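Local coordinates for putative hemin storage protein (Bordetella bronchiseptica, PDB 6AU1), which cleaves deacetylated poly-beta-1,6-N-acetylglucosamine, the biofilm exopolysaccharide, through the glycoside hydrolase domain described here, one part of the longer protein PgaB (BpsB), at residues 34-42 and 346-355; 160-168 and 245-253. All coordinates share one frame; numbering follows the deposited sequence.

Contact 1: residues 34-42 and 346-355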
loop_
_atom_site.group_PDB
_atom_site.type_symbol
_atom_site.label_atom_id
_atom_site.label_comp_id
_atom_site.label_asym_id
_atom_site.label_seq_id
_atom_site.Cartn_x
_atom_site.Cartn_y
_atom_site.Cartn_z
ATOM N N ASP A 34 -8.856 -9.401 -20.061
ATOM C CA ASP A 34 -8.833 -8.818 -21.404
ATOM C C ASP A 34 -8.189 -7.432 -21.425
ATOM O O ASP A 34 -7.411 -7.115 -22.330
ATOM C CB ASP A 34 -10.241 -8.729 -21.989
ATOM C CG ASP A 34 -10.792 -10.082 -22.390
ATOM O OD1 ASP A 34 -10.002 -11.048 -22.466
ATOM O OD2 ASP A 34 -12.013 -10.177 -22.636
ATOM N N ARG A 35 -8.529 -6.605 -20.443
ATOM C CA ARG A 35 -7.971 -5.261 -20.363
ATOM C C ARG A 35 -6.476 -5.287 -20.069
ATOM O O ARG A 35 -5.714 -4.514 -20.647
ATOM C CB ARG A 35 -8.690 -4.442 -19.287
ATOM C CG ARG A 35 -10.051 -3.932 -19.711
ATOM C CD ARG A 35 -10.818 -3.384 -18.505
ATOM N NE ARG A 35 -10.147 -2.255 -17.860
ATOM C CZ ARG A 35 -10.171 -1.012 -18.338
ATOM N NH1 ARG A 35 -10.811 -0.748 -19.470
ATOM N NH2 ARG A 35 -9.546 -0.031 -17.694
ATOM N N MET A 36 -6.053 -6.168 -19.168
ATOM C CA MET A 36 -4.630 -6.233 -18.835
ATOM C C MET A 36 -3.800 -6.817 -19.982
ATOM O O MET A 36 -2.660 -6.399 -20.203
ATOM C CB MET A 36 -4.421 -7.026 -17.544
ATOM C CG MET A 36 -5.038 -6.353 -16.299
ATOM S SD MET A 36 -4.449 -4.665 -15.981
ATOM C CE MET A 36 -5.739 -3.662 -16.713
ATOM N N LYS A 37 -4.366 -7.766 -20.726
ATOM C CA LYS A 37 -3.671 -8.298 -21.894
ATOM C C LYS A 37 -3.459 -7.176 -22.905
ATOM O O LYS A 37 -2.389 -7.056 -23.507
ATOM C CB LYS A 37 -4.463 -9.465 -22.508
ATOM C CG LYS A 37 -3.861 -10.068 -23.761
ATOM C CD LYS A 37 -4.507 -11.417 -24.099
ATOM C CE LYS A 37 -6.030 -11.343 -24.056
ATOM N NZ LYS A 37 -6.671 -12.626 -24.483
ATOM N N ASP A 38 -4.469 -6.322 -23.041
ATOM C CA ASP A 38 -4.449 -5.222 -23.999
ATOM C C ASP A 38 -3.484 -4.113 -23.583
ATOM O O ASP A 38 -2.730 -3.577 -24.400
ATOM C CB ASP A 38 -5.867 -4.664 -24.155
ATOM C CG ASP A 38 -5.961 -3.575 -25.202
ATOM O OD1 ASP A 38 -5.127 -3.564 -26.134
ATOM O OD2 ASP A 38 -6.881 -2.736 -25.099
ATOM N N LEU A 39 -3.517 -3.778 -22.303
ATOM C CA LEU A 39 -2.764 -2.660 -21.762
ATOM C C LEU A 39 -1.300 -3.032 -21.542
ATOM O O LEU A 39 -0.410 -2.176 -21.626
ATOM C CB LEU A 39 -3.405 -2.199 -20.455
ATOM C CG LEU A 39 -3.203 -0.760 -20.011
ATOM C CD1 LEU A 39 -3.755 0.207 -21.049
ATOM C CD2 LEU A 39 -3.876 -0.548 -18.664
ATOM N N ALA A 40 -1.068 -4.316 -21.276
ATOM C CA ALA A 40 0.273 -4.865 -21.067
ATOM C C ALA A 40 1.146 -4.040 -20.107
ATOM O O ALA A 40 2.243 -3.614 -20.477
ATOM C CB ALA A 40 0.986 -5.015 -22.413
ATOM N N PRO A 41 0.673 -3.822 -18.872
ATOM C CA PRO A 41 1.533 -3.173 -17.877
ATOM C C PRO A 41 2.683 -4.091 -17.459
ATOM O O PRO A 41 2.662 -5.287 -17.761
ATOM C CB PRO A 41 0.580 -2.929 -16.700
ATOM C CG PRO A 41 -0.390 -4.079 -16.806
ATOM C CD PRO A 41 -0.611 -4.256 -18.283
ATOM N N SER A 42 3.682 -3.546 -16.775
ATOM C CA SER A 42 4.763 -4.380 -16.260
ATOM C C SER A 42 4.250 -5.260 -15.124
ATOM O O SER A 42 4.633 -6.427 -15.015
ATOM C CB SER A 42 5.950 -3.525 -15.790
ATOM O OG SER A 42 5.572 -2.617 -14.784
ATOM N N ALA A 346 -8.946 2.005 -22.050
ATOM C CA ALA A 346 -7.746 1.262 -22.424
ATOM C C ALA A 346 -7.155 1.747 -23.740
ATOM O O ALA A 346 -5.939 1.891 -23.861
ATOM C CB ALA A 346 -8.054 -0.227 -22.508
ATOM N N GLU A 347 -8.019 1.990 -24.721
ATOM C CA GLU A 347 -7.584 2.477 -26.021
ATOM C C GLU A 347 -6.817 3.788 -25.898
ATOM O O GLU A 347 -5.813 3.997 -26.578
ATOM C CB GLU A 347 -8.785 2.657 -26.958
ATOM N N ALA A 348 -7.287 4.667 -25.020
ATOM C CA ALA A 348 -6.692 5.987 -24.889
ATOM C C ALA A 348 -5.373 5.948 -24.123
ATOM O O ALA A 348 -4.486 6.757 -24.381
ATOM C CB ALA A 348 -7.662 6.930 -24.215
ATOM N N LEU A 349 -5.251 5.013 -23.181
ATOM C CA LEU A 349 -4.075 4.935 -22.312
ATOM C C LEU A 349 -2.998 3.985 -22.797
ATOM O O LEU A 349 -1.890 3.997 -22.265
ATOM C CB LEU A 349 -4.468 4.496 -20.903
ATOM C CG LEU A 349 -4.945 5.483 -19.853
ATOM C CD1 LEU A 349 -4.797 4.840 -18.472
ATOM C CD2 LEU A 349 -4.198 6.803 -19.927
ATOM N N ARG A 350 -3.325 3.141 -23.771
ATOM C CA ARG A 350 -2.392 2.127 -24.246
ATOM C C ARG A 350 -1.010 2.696 -24.565
ATOM O O ARG A 350 0.005 2.130 -24.149
ATOM C CB ARG A 350 -2.956 1.416 -25.481
ATOM C CG ARG A 350 -2.197 0.159 -25.858
ATOM C CD ARG A 350 -2.842 -0.558 -27.038
ATOM N NE ARG A 350 -4.270 -0.787 -26.829
ATOM C CZ ARG A 350 -5.234 -0.220 -27.550
ATOM N NH1 ARG A 350 -6.507 -0.488 -27.288
ATOM N NH2 ARG A 350 -4.927 0.612 -28.539
ATOM N N ASP A 351 -0.954 3.822 -25.275
ATOM C CA ASP A 351 0.341 4.291 -25.751
ATOM C C ASP A 351 1.237 4.781 -24.611
ATOM O O ASP A 351 2.459 4.669 -24.706
ATOM C CB ASP A 351 0.195 5.381 -26.834
ATOM C CG ASP A 351 -0.642 6.578 -26.395
ATOM O OD1 ASP A 351 -1.064 6.662 -25.223
ATOM O OD2 ASP A 351 -0.868 7.459 -27.262
ATOM N N VAL A 352 0.652 5.302 -23.537
ATOM C CA VAL A 352 1.486 5.767 -22.431
ATOM C C VAL A 352 1.702 4.697 -21.353
ATOM O O VAL A 352 2.583 4.840 -20.510
ATOM C CB VAL A 352 0.913 7.038 -21.766
ATOM C CG1 VAL A 352 1.141 8.246 -22.666
ATOM C CG2 VAL A 352 -0.563 6.867 -21.421
ATOM N N MET A 353 0.924 3.619 -21.383
ATOM C CA MET A 353 1.118 2.571 -20.389
ATOM C C MET A 353 1.988 1.465 -20.964
ATOM O O MET A 353 2.428 0.574 -20.239
ATOM C CB MET A 353 -0.223 2.023 -19.893
ATOM C CG MET A 353 -0.921 2.916 -18.871
ATOM S SD MET A 353 -0.034 3.033 -17.292
ATOM C CE MET A 353 -0.209 1.352 -16.675
ATOM N N SER A 354 2.253 1.548 -22.267
ATOM C CA SER A 354 3.136 0.606 -22.954
ATOM C C SER A 354 4.561 0.669 -22.413
ATOM O O SER A 354 5.066 1.749 -22.084
ATOM C CB SER A 354 3.141 0.880 -24.461
ATOM O OG SER A 354 4.145 0.121 -25.118
ATOM N N LEU A 355 5.206 -0.491 -22.326
ATOM C CA LEU A 355 6.566 -0.578 -21.793
ATOM C C LEU A 355 7.619 -0.153 -22.819
ATOM O O LEU A 355 8.819 -0.204 -22.545
ATOM C CB LEU A 355 6.856 -2.002 -21.302
ATOM C CG LEU A 355 6.085 -2.440 -20.050
ATOM C CD1 LEU A 355 6.376 -3.898 -19.703
ATOM C CD2 LEU A 355 6.412 -1.528 -18.878
HETATM O O HOH W 1 -11.706 0.665 -21.962
HETATM O O HOH W 2 0.226 -0.616 -23.688
HETATM O O HOH W 3 3.716 -2.461 -22.373
#
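Leu39 enters a hole on helix 346-353 formed by Ala346, Leu349, Arg350 and Met353. With CG anti to the backbone N (chi1 -154°), its CD1 branch is carried over the facing backbone, 3.9 Å from Ala346 O, while CG packs 4.1 Å from Met353 CB. Next to Leu39 in sequence, Asp38 faces Arg350 in a salt bridge whose side chains cross at nearly a right angle. Arg350 grips side-on with two nitrogens, one to each carboxylate oxygen, but the flat groups are not coplanar, their planes lying 39° apart. NH1 gives the straighter bond, 3.2 Å to the syn lone pair of Asp38 OD2 and within the guanidinium plane; NE reaches OD1 at 3.0 Å from above the carboxylate plane. Holding both oxygens should restrict rotation of the carboxylate.

Waters also bridge the two backbones: one links Leu39 O to Arg350 O, another Ala40 O to Leu355 N, where the first helix has already ended. Beyond it the two branches of Leu355 lie against Ser42, Leu355 CD2 approaching Ser42 CB to 3.7 Å. Arg35, bent at chi3, brings NH1 to a weak bond with a water that also accepts from Ala346 N, although its charge is paired chiefly with Asp337. Met353 O is buried here without a polar partner.

The two helix segments run at 41° with axes 10.2 Å apart. Leu39 also touches Tyr334 and Val10, from strands 332-335 and 8-12, so this knob-into-hole packing joins helix 22-39 to helix 346-353, the last helix, over neighbouring parallel strands, where the ends of a TIM-barrel-like domain meet.

Contact 2: residues 160-168 and 245-253. With EDO (1,2-ethanediol), chain G.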
loop_
_atom_site.group_PDB
_atom_site.type_symbol
_atom_site.label_atom_id
_atom_site.label_comp_id
_atom_site.label_asym_id
_atom_site.label_seq_id
_atom_site.Cartn_x
_atom_site.Cartn_y
_atom_site.Cartn_z
ATOM N N HIS A 160 0.736 -2.103 1.924
ATOM C CA HIS A 160 -0.365 -1.129 1.905
ATOM C C HIS A 160 -0.059 0.171 2.637
ATOM O O HIS A 160 0.874 0.223 3.439
ATOM C CB HIS A 160 -1.591 -1.816 2.532
ATOM C CG HIS A 160 -2.889 -1.071 2.387
ATOM N ND1 HIS A 160 -3.198 -0.285 1.299
ATOM C CD2 HIS A 160 -3.982 -1.048 3.191
ATOM C CE1 HIS A 160 -4.419 0.203 1.442
ATOM N NE2 HIS A 160 -4.914 -0.236 2.588
ATOM N N ASP A 161 -0.864 1.203 2.378
ATOM C CA ASP A 161 -0.698 2.501 3.039
ATOM C C ASP A 161 -1.251 2.530 4.470
ATOM O O ASP A 161 -1.286 3.586 5.097
ATOM C CB ASP A 161 -1.340 3.629 2.198
ATOM C CG ASP A 161 -2.867 3.506 2.039
ATOM O OD1 ASP A 161 -3.536 2.779 2.798
ATOM O OD2 ASP A 161 -3.410 4.179 1.131
ATOM N N ASP A 162 -1.644 1.376 5.008
ATOM C CA ASP A 162 -2.166 1.347 6.375
ATOM C C ASP A 162 -1.043 1.481 7.391
ATOM O O ASP A 162 -1.298 1.762 8.557
ATOM C CB ASP A 162 -2.944 0.055 6.656
ATOM C CG ASP A 162 -2.039 -1.148 6.745
ATOM O OD1 ASP A 162 -1.301 -1.414 5.770
ATOM O OD2 ASP A 162 -2.049 -1.827 7.788
ATOM N N ALA A 163 0.189 1.266 6.934
ATOM C CA ALA A 163 1.379 1.332 7.773
ATOM C C ALA A 163 1.786 2.792 8.030
ATOM O O ALA A 163 2.720 3.333 7.426
ATOM C CB ALA A 163 2.518 0.549 7.126
ATOM N N VAL A 164 1.037 3.423 8.921
ATOM C CA VAL A 164 1.302 4.791 9.355
ATOM C C VAL A 164 1.231 4.824 10.870
ATOM O O VAL A 164 0.522 4.025 11.472
ATOM C CB VAL A 164 0.284 5.822 8.785
ATOM C CG1 VAL A 164 0.462 5.995 7.294
ATOM C CG2 VAL A 164 -1.160 5.416 9.125
ATOM N N LEU A 165 1.974 5.754 11.468
ATOM C CA LEU A 165 1.873 6.064 12.894
ATOM C C LEU A 165 1.940 7.577 13.041
ATOM O O LEU A 165 2.773 8.212 12.391
ATOM C CB LEU A 165 3.012 5.414 13.685
ATOM C CG LEU A 165 3.056 3.888 13.761
ATOM C CD1 LEU A 165 4.383 3.429 14.346
ATOM C CD2 LEU A 165 1.885 3.363 14.607
ATOM N N ASP A 166 1.081 8.181 13.862
ATOM C CA ASP A 166 1.207 9.630 14.011
ATOM C C ASP A 166 2.051 9.981 15.236
ATOM O O ASP A 166 2.663 9.101 15.834
ATOM C CB ASP A 166 -0.164 10.320 14.039
ATOM C CG ASP A 166 -0.995 9.994 15.274
ATOM O OD1 ASP A 166 -0.442 9.738 16.355
ATOM O OD2 ASP A 166 -2.237 10.033 15.155
ATOM N N ASP A 167 2.114 11.266 15.582
ATOM C CA ASP A 167 3.064 11.700 16.604
ATOM C C ASP A 167 2.504 11.534 18.023
ATOM O O ASP A 167 3.090 12.029 18.980
ATOM C CB ASP A 167 3.500 13.152 16.349
ATOM C CG ASP A 167 2.330 14.115 16.220
ATOM O OD1 ASP A 167 1.163 13.673 16.259
ATOM O OD2 ASP A 167 2.592 15.327 16.055
ATOM N N THR A 168 1.392 10.809 18.147
ATOM C CA THR A 168 0.846 10.417 19.453
ATOM C C THR A 168 0.844 8.898 19.623
ATOM O O THR A 168 0.314 8.370 20.614
ATOM C CB THR A 168 -0.604 10.934 19.653
ATOM O OG1 THR A 168 -1.488 10.238 18.760
ATOM C CG2 THR A 168 -0.678 12.434 19.393
ATOM N N SER A 245 6.537 16.457 8.122
ATOM C CA SER A 245 5.352 15.631 8.371
ATOM C C SER A 245 5.672 14.152 8.539
ATOM O O SER A 245 4.787 13.372 8.891
ATOM C CB SER A 245 4.325 15.805 7.247
ATOM O OG SER A 245 4.771 15.234 6.027
ATOM N N GLU A 246 6.925 13.760 8.296
ATOM C CA GLU A 246 7.378 12.413 8.666
ATOM C C GLU A 246 6.997 12.083 10.098
ATOM O O GLU A 246 6.651 10.947 10.412
ATOM C CB GLU A 246 8.893 12.278 8.513
ATOM C CG GLU A 246 9.365 12.263 7.066
ATOM C CD GLU A 246 10.869 12.128 6.961
ATOM O OE1 GLU A 246 11.511 11.832 7.993
ATOM O OE2 GLU A 246 11.404 12.310 5.846
ATOM N N ALA A 247 7.065 13.089 10.967
ATOM C CA ALA A 247 6.767 12.896 12.381
ATOM C C ALA A 247 5.335 12.428 12.660
ATOM O O ALA A 247 5.099 11.801 13.691
ATOM C CB ALA A 247 7.047 14.180 13.156
ATOM N N TRP A 248 4.376 12.720 11.781
ATOM C CA TRP A 248 3.023 12.228 12.063
ATOM C C TRP A 248 2.488 11.299 10.978
ATOM O O TRP A 248 1.294 10.994 10.948
ATOM C CB TRP A 248 2.042 13.389 12.328
ATOM C CG TRP A 248 1.935 14.449 11.281
ATOM C CD1 TRP A 248 1.092 14.457 10.202
ATOM C CD2 TRP A 248 2.673 15.680 11.224
ATOM N NE1 TRP A 248 1.271 15.613 9.474
ATOM C CE2 TRP A 248 2.234 16.379 10.081
ATOM C CE3 TRP A 248 3.668 16.252 12.024
ATOM C CZ2 TRP A 248 2.753 17.625 9.720
ATOM C CZ3 TRP A 248 4.186 17.485 11.660
ATOM C CH2 TRP A 248 3.728 18.155 10.515
ATOM N N TYR A 249 3.385 10.825 10.117
ATOM C CA TYR A 249 3.062 9.758 9.169
ATOM C C TYR A 249 3.789 8.446 9.459
ATOM O O TYR A 249 3.262 7.375 9.170
ATOM C CB TYR A 249 3.390 10.194 7.736
ATOM C CG TYR A 249 2.298 10.981 7.046
ATOM C CD1 TYR A 249 2.158 12.347 7.262
ATOM C CD2 TYR A 249 1.420 10.358 6.155
ATOM C CE1 TYR A 249 1.170 13.078 6.622
ATOM C CE2 TYR A 249 0.432 11.082 5.500
ATOM C CZ TYR A 249 0.314 12.438 5.733
ATOM O OH TYR A 249 -0.668 13.170 5.101
ATOM N N GLY A 250 5.012 8.514 9.973
ATOM C CA GLY A 250 5.774 7.289 10.175
ATOM C C GLY A 250 6.260 6.714 8.851
ATOM O O GLY A 250 6.509 5.509 8.733
ATOM N N GLN A 251 6.397 7.590 7.858
ATOM C CA GLN A 251 6.909 7.228 6.533
ATOM C C GLN A 251 7.907 8.284 6.083
ATOM O O GLN A 251 7.836 9.419 6.532
ATOM C CB GLN A 251 5.781 7.125 5.509
ATOM C CG GLN A 251 4.635 6.195 5.888
ATOM C CD GLN A 251 3.611 6.094 4.781
ATOM O OE1 GLN A 251 3.544 6.951 3.909
ATOM N NE2 GLN A 251 2.805 5.038 4.809
ATOM N N SER A 252 8.810 7.919 5.174
ATOM C CA SER A 252 9.912 8.796 4.765
ATOM C C SER A 252 10.398 8.402 3.379
ATOM O O SER A 252 10.603 7.228 3.128
ATOM C CB SER A 252 11.073 8.704 5.761
ATOM O OG SER A 252 12.275 9.166 5.195
ATOM N N LEU A 253 10.597 9.369 2.486
ATOM C CA LEU A 253 11.052 9.024 1.140
ATOM C C LEU A 253 12.490 8.486 1.134
ATOM O O LEU A 253 12.735 7.435 0.541
ATOM C CB LEU A 253 10.920 10.220 0.190
ATOM C CG LEU A 253 11.454 9.987 -1.225
ATOM C CD1 LEU A 253 10.783 8.768 -1.876
ATOM C CD2 LEU A 253 11.249 11.231 -2.069
HETATM C C1 EDO G . -5.310 4.313 5.266
HETATM O O1 EDO G . -4.823 2.985 4.997
HETATM C C2 EDO G . -4.476 4.958 6.370
HETATM O O2 EDO G . -3.163 5.248 5.875
#
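Gln251 sets CG anti to its carbonyl carbon (chi1 -54°) and then runs out extended, which carries its amide across to the Ala163-Val164 backbone. NE2 donates to Ala163 O at 3.1 Å with an N-H...O angle of 163°; the acceptor lies near the plane of the amide, whereas the donor stands above the carbonyl plane. The amide has its strongest polar partner in Tyr236, and OE1 is hydrogen-bonded outside the two segments. NE2 also passes 3.5 Å from Val164 CG1, the branch placed beside the backbone N, and the two side chains meet at a slant. Ala163 is the centre of an inverse gamma turn, and its carbonyl also accepts from Arg233.

A backbone bond, Leu165 N to Tyr249 O at 3.1 Å, ties the middle of the loop to the weakly bonded helical turn around 246-249. Tyr249 O additionally lies 3.2 Å from Val164 CA in a CA-H...O contact, and Trp248 O makes a similar one with Asp166 CA. Gly250, with positive phi, follows directly, its CA 4.9 Å from that of Leu165. Farther along, Asp167 and Trp248 lie side by side and point the same way, with Asp167 CG 4.0 Å from Trp248 CB and the carboxylate plane tilted 52° from the indole. Asp166 turns back into its own loop: OD1 accepts from Thr168 N, which closes an Asx turn, and also from Thr168 OG1.

At the other end, ethanediol, probably from the crystallisation liquor, donates to Asp161 OD1 and Asp161 O and also bonds Tyr236. The loop after strand 156-159 is thus laid against helix 246-249, with Leu165 packing on Leu209 of helix 195-223 and Gln251 on Arg233 and Leu235 of strand 230-235.

Overall arrangement
Contacts 1 and 2 lie on opposite sides of the chain's centre, with their own centres 33 Å apart and nearest atoms about 17 Å apart, so neither touches the other. In sequence, contact 2 is nested inside the loop closed by contact 1. Contact 1 brings together helices near the chain's two ends, whereas contact 2 joins the loop following strand 156-159 to the segment between the neighbouring parallel strands 230-235 and 262-266. The ethanediol lies at contact 2, on the loop at the C-terminal end of strand 156-159; in TIM-barrel enzymes the active site is formed at that end of the strands. Contact 1 is structural packing, well removed from this ligand.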